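Local coordinates for purine nucleoside phosphorylase (Grouper iridovirus, PDB 3KHS) that catalyses the phosphorolysis of purine nucleosides, releasing the free base and ribose 1-phosphate in the purine salvage pathway, at the interface of chains A and B. Numbering follows the deposited sequence. Chains: chain A/B, Purine nucleoside phosphorylase.

Contacts 1 and 2 are neighbouring patches of one interface between two copies of the enzyme, with their C-alpha centres about 10 Å apart. A:Asn193 and B:Thr145 belong to both. The 3-10 helix 84-86 of chain A and the segment after helix 135-138 of chain B also run through both. Contact 1 brings the aromatic residue of a chain B loop against chain A, at what is, by family resemblance, the nucleoside pocket of chain A. Contact 2 brings residue 139 of the two chains together. The pairing is not an exact two-fold, which fits the three-copy assembly and the trimers typical of this family.

Contact 1: the interface of chains A and B. Residues chain A 85, 193-196; chain B 137, 142, 144-146, 155-157, 159, 223.
Two guanidinium nitrogens of B:Arg155 grip the carbonyl O of B:Gly146 end-on, NH1 at 2.9 Å and NH2 at 3.1 Å, with the oxygen close to the guanidinium plane. This holds the chain B loop, which in trimeric purine nucleoside phosphorylases lends a phenylalanine, here B:Phe156, to the neighbour's nucleoside pocket. B:Gly146 N makes a nearly straight hydrogen bond of 2.9 Å to A:Tyr85 O, approaching from above the carbonyl plane. The A:Tyr85 ring, with CG in the crowded position between N and the carbonyl carbon (chi1 69°), offers a face toward whose rim B:Phe156 points its CE1 edge. The rings stand 81° apart, and B:Phe156 CE1 lies 3.6 Å from A:Tyr85 CZ. Beside them, A:Pro195, which follows a cis peptide bond in the Gly-Pro-Ser loop segment, wedges between B:Leu144 and B:Arg155, its CG 3.6 Å from B:Leu144 CB. B:Asn142 reaches across with CG anti to its N (chi1 -170°). Its ND2 donates in the amide plane to A:Ser196 OG at 3.2 Å and to B:Gly137 O at 3.1 Å, while OD1 takes B:Leu144 N on a lone pair at 3.0 Å, so the amide is fixed against flipping. Almost parallel to it, the A:Asn193 amide donates ND2 to A:Gly194 O and, weakly, to B:Thr145 OG1. Water 1 joins A:Gly194 N to B:Gly137 O.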
loop_
_atom_site.group_PDB
_atom_site.type_symbol
_atom_site.label_atom_id
_atom_site.label_comp_id
_atom_site.label_asym_id
_atom_site.label_seq_id
_atom_site.Cartn_x
_atom_site.Cartn_y
_atom_site.Cartn_z
ATOM N N TYR A 85 4.584 -6.167 -10.539
ATOM C CA TYR A 85 6.005 -5.844 -10.431
ATOM C C TYR A 85 6.677 -5.509 -11.762
ATOM O O TYR A 85 7.780 -4.979 -11.780
ATOM C CB TYR A 85 6.781 -6.962 -9.698
ATOM C CG TYR A 85 6.905 -8.254 -10.460
ATOM C CD1 TYR A 85 6.160 -9.378 -10.084
ATOM C CD2 TYR A 85 7.723 -8.340 -11.600
ATOM C CE1 TYR A 85 6.225 -10.565 -10.832
ATOM C CE2 TYR A 85 7.789 -9.506 -12.358
ATOM C CZ TYR A 85 7.038 -10.615 -11.971
ATOM O OH TYR A 85 7.079 -11.761 -12.707
ATOM N N ASN A 193 3.353 -7.373 -3.831
ATOM C CA ASN A 193 3.742 -6.677 -5.057
ATOM C C ASN A 193 4.946 -7.286 -5.783
ATOM O O ASN A 193 4.911 -7.497 -7.002
ATOM C CB ASN A 193 4.086 -5.223 -4.756
ATOM C CG ASN A 193 4.071 -4.357 -6.004
ATOM O OD1 ASN A 193 3.014 -3.865 -6.411
ATOM N ND2 ASN A 193 5.233 -4.193 -6.636
ATOM N N GLY A 194 6.004 -7.577 -5.034
ATOM C CA GLY A 194 7.218 -8.076 -5.657
ATOM C C GLY A 194 7.987 -6.854 -6.167
ATOM O O GLY A 194 7.559 -5.717 -5.931
ATOM N N PRO A 195 9.082 -7.038 -6.915
ATOM C CA PRO A 195 9.640 -8.333 -7.332
ATOM C C PRO A 195 10.635 -8.865 -6.331
ATOM O O PRO A 195 11.106 -9.976 -6.460
ATOM C CB PRO A 195 10.294 -8.013 -8.665
ATOM C CG PRO A 195 10.873 -6.592 -8.423
ATOM C CD PRO A 195 9.801 -5.906 -7.547
ATOM N N SER A 196 10.971 -8.062 -5.330
ATOM C CA SER A 196 11.918 -8.501 -4.309
ATOM C C SER A 196 11.213 -9.474 -3.372
ATOM O O SER A 196 10.028 -9.297 -3.058
ATOM C CB SER A 196 12.423 -7.316 -3.490
ATOM O OG SER A 196 11.353 -6.685 -2.812
ATOM N N GLY B 137 6.675 -1.169 0.056
ATOM C CA GLY B 137 7.209 -2.100 -0.925
ATOM C C GLY B 137 6.434 -3.406 -1.041
ATOM O O GLY B 137 6.606 -4.170 -1.999
ATOM N N ASN B 142 7.147 -0.467 -4.581
ATOM C CA ASN B 142 8.403 -1.194 -4.455
ATOM C C ASN B 142 9.419 -0.496 -5.369
ATOM O O ASN B 142 9.152 -0.261 -6.535
ATOM C CB ASN B 142 8.206 -2.649 -4.890
ATOM C CG ASN B 142 9.404 -3.514 -4.553
ATOM O OD1 ASN B 142 10.454 -3.410 -5.191
ATOM N ND2 ASN B 142 9.265 -4.348 -3.524
ATOM N N LEU B 144 11.925 -1.526 -6.950
ATOM C CA LEU B 144 12.397 -2.314 -8.075
ATOM C C LEU B 144 11.268 -2.534 -9.054
ATOM O O LEU B 144 11.462 -3.135 -10.109
ATOM C CB LEU B 144 12.914 -3.683 -7.633
ATOM C CG LEU B 144 14.081 -3.645 -6.662
ATOM C CD1 LEU B 144 14.419 -5.049 -6.238
ATOM C CD2 LEU B 144 15.269 -2.975 -7.341
ATOM N N THR B 145 10.073 -2.067 -8.727
ATOM C CA THR B 145 8.972 -2.264 -9.674
ATOM C C THR B 145 9.348 -1.671 -11.029
ATOM O O THR B 145 9.887 -0.564 -11.103
ATOM C CB THR B 145 7.663 -1.620 -9.187
ATOM O OG1 THR B 145 7.188 -2.327 -8.031
ATOM C CG2 THR B 145 6.604 -1.652 -10.294
ATOM N N GLY B 146 9.077 -2.434 -12.087
ATOM C CA GLY B 146 9.394 -2.013 -13.449
ATOM C C GLY B 146 10.282 -3.020 -14.152
ATOM O O GLY B 146 10.462 -4.124 -13.649
ATOM N N ARG B 155 16.102 -10.500 -11.126
ATOM C CA ARG B 155 14.749 -10.012 -11.337
ATOM C C ARG B 155 14.050 -10.079 -9.965
ATOM O O ARG B 155 13.371 -9.154 -9.545
ATOM C CB ARG B 155 14.009 -10.922 -12.329
ATOM C CG ARG B 155 13.049 -10.223 -13.307
ATOM C CD ARG B 155 11.812 -9.537 -12.704
ATOM N NE ARG B 155 12.130 -8.267 -12.040
ATOM C CZ ARG B 155 11.575 -7.089 -12.329
ATOM N NH1 ARG B 155 10.658 -6.991 -13.287
ATOM N NH2 ARG B 155 11.937 -6.001 -11.654
ATOM N N PHE B 156 14.231 -11.207 -9.293
ATOM C CA PHE B 156 13.644 -11.461 -7.989
ATOM C C PHE B 156 14.758 -11.608 -6.946
ATOM O O PHE B 156 15.061 -12.709 -6.494
ATOM C CB PHE B 156 12.828 -12.751 -8.046
ATOM C CG PHE B 156 11.766 -12.750 -9.094
ATOM C CD1 PHE B 156 10.663 -11.898 -8.989
ATOM C CD2 PHE B 156 11.836 -13.639 -10.174
ATOM C CE1 PHE B 156 9.639 -11.938 -9.945
ATOM C CE2 PHE B 156 10.817 -13.690 -11.141
ATOM C CZ PHE B 156 9.716 -12.841 -11.028
ATOM N N PRO B 157 15.370 -10.485 -6.549
ATOM C CA PRO B 157 16.451 -10.455 -5.568
ATOM C C PRO B 157 16.035 -10.895 -4.169
ATOM O O PRO B 157 14.963 -10.527 -3.675
ATOM C CB PRO B 157 16.876 -8.995 -5.583
ATOM C CG PRO B 157 15.582 -8.280 -5.847
ATOM C CD PRO B 157 14.982 -9.119 -6.950
ATOM N N MET B 159 16.005 -10.885 -0.220
ATOM C CA MET B 159 16.117 -9.866 0.811
ATOM C C MET B 159 16.306 -10.557 2.158
ATOM O O MET B 159 16.005 -9.994 3.201
ATOM C CB MET B 159 14.839 -9.001 0.823
ATOM C CG MET B 159 14.663 -8.087 -0.418
ATOM S SD MET B 159 16.117 -6.954 -0.670
ATOM C CE MET B 159 16.535 -7.420 -2.418
ATOM N N ILE B 223 17.042 -2.010 -0.285
ATOM C CA ILE B 223 16.540 -3.051 -1.173
ATOM C C ILE B 223 17.276 -2.907 -2.514
ATOM O O ILE B 223 17.702 -3.882 -3.108
ATOM C CB ILE B 223 15.037 -2.901 -1.480
ATOM C CG1 ILE B 223 14.203 -3.239 -0.245
ATOM C CG2 ILE B 223 14.666 -3.799 -2.681
ATOM C CD1 ILE B 223 12.717 -2.980 -0.465
HETATM O O HOH W 1 6.182 -7.092 -2.205
#

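Contact 2: the interface of chains A and B. Residues chain A 84, 135-136, 139, 193; chain B 138-140, 145.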
loop_
_atom_site.group_PDB
_atom_site.type_symbol
_atom_site.label_atom_id
_atom_site.label_comp_id
_atom_site.label_asym_id
_atom_site.label_seq_id
_atom_site.Cartn_x
_atom_site.Cartn_y
_atom_site.Cartn_z
ATOM N N LEU A 84 2.036 -6.945 -11.374
ATOM C CA LEU A 84 2.236 -5.582 -10.915
ATOM C C LEU A 84 3.711 -5.215 -10.859
ATOM O O LEU A 84 4.066 -4.072 -11.114
ATOM C CB LEU A 84 1.629 -5.357 -9.530
ATOM C CG LEU A 84 0.168 -4.883 -9.459
ATOM C CD1 LEU A 84 -0.720 -5.939 -10.074
ATOM C CD2 LEU A 84 -0.239 -4.599 -7.988
ATOM N N LEU A 135 -2.510 -7.963 -0.453
ATOM C CA LEU A 135 -2.001 -6.728 0.146
ATOM C C LEU A 135 -2.045 -5.513 -0.775
ATOM O O LEU A 135 -2.577 -4.486 -0.385
ATOM C CB LEU A 135 -0.594 -6.946 0.724
ATOM C CG LEU A 135 -0.518 -8.063 1.794
ATOM C CD1 LEU A 135 0.901 -8.250 2.276
ATOM C CD2 LEU A 135 -1.407 -7.718 2.979
ATOM N N PRO A 136 -1.546 -5.621 -2.023
ATOM C CA PRO A 136 -1.607 -4.425 -2.878
ATOM C C PRO A 136 -3.033 -3.896 -3.048
ATOM O O PRO A 136 -3.260 -2.697 -3.088
ATOM C CB PRO A 136 -1.000 -4.901 -4.207
ATOM C CG PRO A 136 -0.119 -6.101 -3.799
ATOM C CD PRO A 136 -0.991 -6.778 -2.754
ATOM N N ALA A 139 -4.307 -1.607 -0.267
ATOM C CA ALA A 139 -3.635 -0.326 -0.125
ATOM C C ALA A 139 -3.187 0.469 -1.351
ATOM O O ALA A 139 -1.993 0.760 -1.471
ATOM C CB ALA A 139 -2.438 -0.507 0.789
ATOM N N ASN A 193 3.353 -7.373 -3.831
ATOM C CA ASN A 193 3.742 -6.677 -5.057
ATOM C C ASN A 193 4.946 -7.286 -5.783
ATOM O O ASN A 193 4.911 -7.497 -7.002
ATOM C CB ASN A 193 4.086 -5.223 -4.756
ATOM C CG ASN A 193 4.071 -4.357 -6.004
ATOM O OD1 ASN A 193 3.014 -3.865 -6.411
ATOM N ND2 ASN A 193 5.233 -4.193 -6.636
ATOM N N LEU B 138 5.586 -3.689 -0.062
ATOM C CA LEU B 138 4.781 -4.904 -0.130
ATOM C C LEU B 138 3.510 -4.594 -0.876
ATOM O O LEU B 138 2.868 -5.493 -1.395
ATOM C CB LEU B 138 4.397 -5.402 1.264
ATOM C CG LEU B 138 5.508 -6.147 2.014
ATOM C CD1 LEU B 138 5.203 -6.213 3.499
ATOM C CD2 LEU B 138 5.632 -7.533 1.419
ATOM N N ALA B 139 3.150 -3.317 -0.960
ATOM C CA ALA B 139 1.887 -2.987 -1.595
ATOM C C ALA B 139 1.798 -1.874 -2.612
ATOM O O ALA B 139 1.071 -0.915 -2.388
ATOM C CB ALA B 139 0.826 -2.753 -0.509
ATOM N N GLY B 140 2.508 -1.975 -3.728
ATOM C CA GLY B 140 2.363 -0.929 -4.734
ATOM C C GLY B 140 3.357 0.222 -4.802
ATOM O O GLY B 140 3.152 1.205 -5.523
ATOM N N THR B 145 10.073 -2.067 -8.727
ATOM C CA THR B 145 8.972 -2.264 -9.674
ATOM C C THR B 145 9.348 -1.671 -11.029
ATOM O O THR B 145 9.887 -0.564 -11.103
ATOM C CB THR B 145 7.663 -1.620 -9.187
ATOM O OG1 THR B 145 7.188 -2.327 -8.031
ATOM C CG2 THR B 145 6.604 -1.652 -10.294
HETATM O O HOH W 2 0.815 1.483 -2.757
#
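The methyl group of B:Ala139 forms the apolar centre of this part of the subunit interface, in the trimer typical of the family: its CB rests 3.8 Å from A:Pro136 CA, beside the opening turn of the short chain A helix 135-138. Against this helix it meets backbone atoms, and the carbonyl O of A:Leu135 borders the same CB at 3.8 Å. B:Ala139 buries more surface than any other residue of the patch. Further along, the methyl groups (CB) of A:Ala139 and B:Ala139 come within 4.2 Å of each other at a slant, so the same residue serves on both sides although the rest of the patch differs from chain to chain. The ring of A:Pro136 turns its CG toward B:Leu138 O. That carbonyl, in the last residue of chain B helix 135-138, accepts a hydrogen bond from the backbone N of A:Asn193 at 3.1 Å. The N-H comes from above the carbonyl plane, not along a lone pair, and the bond is somewhat bent (153° at H). A:Asn193 CB lies alongside the same oxygen. With CG anti to its own N (chi1 -162°), the amide then extends over B:Gly140, a loop residue with a positive phi of 97°. Its OD1 is 3.3 Å from the peptide N of that glycine, a polar approach rather than a hydrogen bond. At one rim the methyl CG2 of B:Thr145 lies 3.6 Å from A:Leu84 O. At the opposite rim the carbonyl oxygens of A:Ala139 and B:Ala139 face each other 3.6 Å apart. Water 2 is modelled between them, but too near B:Ala139 O for its position to be trusted. In the fold, each helix 135-138 follows directly on strand 131-134, so the start of the chain A helix, and A:Ala139 just beyond its end, meet the end of the chain B helix and the loop after it, while A:Asn193 comes from the loop shortly after strand 184-191.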